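Local coordinates for conserved hypothetical protein (Thermoplasma acidophilum DSM 1728, PDB 1Q7H) that is of unknown function but carries a PUA domain, so it probably binds RNA and may act in translation initiation, at residues Y42-G46 with K47-F51. Sequence-based numbering, arbitrary orientation.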
loop_
_atom_site.group_PDB
_atom_site.type_symbol
_atom_site.label_atom_id
_atom_site.label_comp_id
_atom_site.label_asym_id
_atom_site.label_seq_id
_atom_site.Cartn_x
_atom_site.Cartn_y
_atom_site.Cartn_z
ATOM N N TYR A 42 -5.243 11.107 -5.028
ATOM C CA TYR A 42 -5.478 11.046 -6.462
ATOM C C TYR A 42 -6.537 9.965 -6.685
ATOM O O TYR A 42 -6.361 8.807 -6.293
ATOM C CB TYR A 42 -4.176 10.705 -7.175
ATOM C CG TYR A 42 -3.099 11.738 -6.936
ATOM C CD1 TYR A 42 -2.936 12.813 -7.810
ATOM C CD2 TYR A 42 -2.271 11.666 -5.809
ATOM C CE1 TYR A 42 -1.971 13.799 -7.570
ATOM C CE2 TYR A 42 -1.311 12.640 -5.561
ATOM C CZ TYR A 42 -1.168 13.707 -6.445
ATOM O OH TYR A 42 -0.240 14.692 -6.190
ATOM N N TYR A 43 -7.646 10.368 -7.294
ATOM C CA TYR A 43 -8.776 9.492 -7.560
ATOM C C TYR A 43 -8.827 9.001 -8.997
ATOM O O TYR A 43 -8.407 9.703 -9.923
ATOM C CB TYR A 43 -10.092 10.232 -7.307
ATOM C CG TYR A 43 -10.384 10.631 -5.875
ATOM C CD1 TYR A 43 -11.436 10.041 -5.171
ATOM C CD2 TYR A 43 -9.638 11.623 -5.235
ATOM C CE1 TYR A 43 -11.735 10.423 -3.871
ATOM C CE2 TYR A 43 -9.934 12.014 -3.933
ATOM C CZ TYR A 43 -10.980 11.409 -3.258
ATOM O OH TYR A 43 -11.272 11.787 -1.967
ATOM N N ILE A 44 -9.342 7.786 -9.163
ATOM C CA ILE A 44 -9.573 7.192 -10.472
ATOM C C ILE A 44 -11.022 6.729 -10.350
ATOM O O ILE A 44 -11.368 5.979 -9.441
ATOM C CB ILE A 44 -8.687 5.971 -10.770
ATOM C CG1 ILE A 44 -7.241 6.407 -10.997
ATOM C CG2 ILE A 44 -9.188 5.275 -12.037
ATOM C CD1 ILE A 44 -6.280 5.255 -11.296
ATOM N N GLY A 45 -11.882 7.218 -11.228
ATOM C CA GLY A 45 -13.279 6.832 -11.176
ATOM C C GLY A 45 -13.972 7.001 -9.835
ATOM O O GLY A 45 -14.720 6.119 -9.418
ATOM N N GLY A 46 -13.733 8.105 -9.138
ATOM C CA GLY A 46 -14.417 8.293 -7.868
ATOM C C GLY A 46 -13.837 7.621 -6.629
ATOM O O GLY A 46 -14.352 7.818 -5.527
ATOM N N LYS A 47 -12.783 6.827 -6.784
ATOM C CA LYS A 47 -12.171 6.176 -5.628
ATOM C C LYS A 47 -10.743 6.674 -5.407
ATOM O O LYS A 47 -10.012 6.917 -6.362
ATOM C CB LYS A 47 -12.150 4.656 -5.807
ATOM C CG LYS A 47 -13.459 3.952 -5.477
ATOM C CD LYS A 47 -13.210 2.497 -5.065
ATOM C CE LYS A 47 -12.863 1.585 -6.242
ATOM N NZ LYS A 47 -14.081 1.047 -6.928
ATOM N N PRO A 48 -10.335 6.860 -4.142
ATOM C CA PRO A 48 -8.966 7.329 -3.906
ATOM C C PRO A 48 -7.989 6.203 -4.244
ATOM O O PRO A 48 -8.115 5.092 -3.733
ATOM C CB PRO A 48 -8.978 7.696 -2.417
ATOM C CG PRO A 48 -9.995 6.759 -1.837
ATOM C CD PRO A 48 -11.100 6.793 -2.883
HETATM N N MSE A 49 -7.020 6.495 -5.107
HETATM C CA MSE A 49 -6.051 5.495 -5.547
HETATM C C MSE A 49 -4.620 5.684 -5.044
HETATM O O MSE A 49 -3.901 4.706 -4.816
HETATM C CB MSE A 49 -6.077 5.435 -7.074
HETATM C CG MSE A 49 -7.447 5.039 -7.620
HETATM SE SE MSE A 49 -7.864 3.165 -7.260
HETATM C CE MSE A 49 -9.517 2.971 -8.241
ATOM N N VAL A 50 -4.197 6.932 -4.875
ATOM C CA VAL A 50 -2.853 7.206 -4.382
ATOM C C VAL A 50 -2.908 8.337 -3.366
ATOM O O VAL A 50 -3.505 9.378 -3.625
ATOM C CB VAL A 50 -1.896 7.614 -5.521
ATOM C CG1 VAL A 50 -0.499 7.808 -4.975
ATOM C CG2 VAL A 50 -1.892 6.560 -6.617
ATOM N N PHE A 51 -2.294 8.128 -2.207
ATOM C CA PHE A 51 -2.271 9.149 -1.172
ATOM C C PHE A 51 -0.884 9.773 -1.097
ATOM O O PHE A 51 0.132 9.086 -1.237
ATOM C CB PHE A 51 -2.599 8.549 0.203
ATOM C CG PHE A 51 -3.971 7.955 0.300
ATOM C CD1 PHE A 51 -5.099 8.765 0.257
ATOM C CD2 PHE A 51 -4.136 6.581 0.445
ATOM C CE1 PHE A 51 -6.386 8.215 0.356
ATOM C CE2 PHE A 51 -5.414 6.023 0.547
ATOM C CZ PHE A 51 -6.541 6.845 0.501
#
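Y43 lies against the K47-P48 peptide within a tight beta hairpin. CB sits 3.4 Å from K47 O, the carbonyl that accepts the I44 N-H at 3.0 Å. With CG anti to its own carbonyl carbon (chi1 -66°), the ring reaches across the K47-P48 peptide: CD1 comes within 3.5 Å of P48 N and CE1 within 3.8 Å of P48 CD, while P48 CA stands over one ring face, offset toward the rim. At the tip, OH makes a weak hydrogen bond to the C-terminal P153 OXT. A serine in its place would probably leave the proline ring without its aromatic cover and the chain terminus without this partner.

M49 and V50 both face Y42, a classic beta bulge that shifts the register by one residue. Y42 O takes both N-H groups, from M49 N at 2.7 Å and from V50 N at 3.2 Å. Within the bulge, the chi1 of M49 (-61°) sets its CG 3.5 Å from I44 CB; the bend at chi2 then carries the chain on, and CE ends 3.7 Å from I44 O. The type I' turn closes through K47 N to I44 O, with positive phi at both G45 and G46.

The hairpin supplies the third and fourth strands of a five-strand antiparallel sheet, with Y42 and V50 against helix 9-20, P48 and M49 against helix 60-65, and Y43 beside strand 32-35.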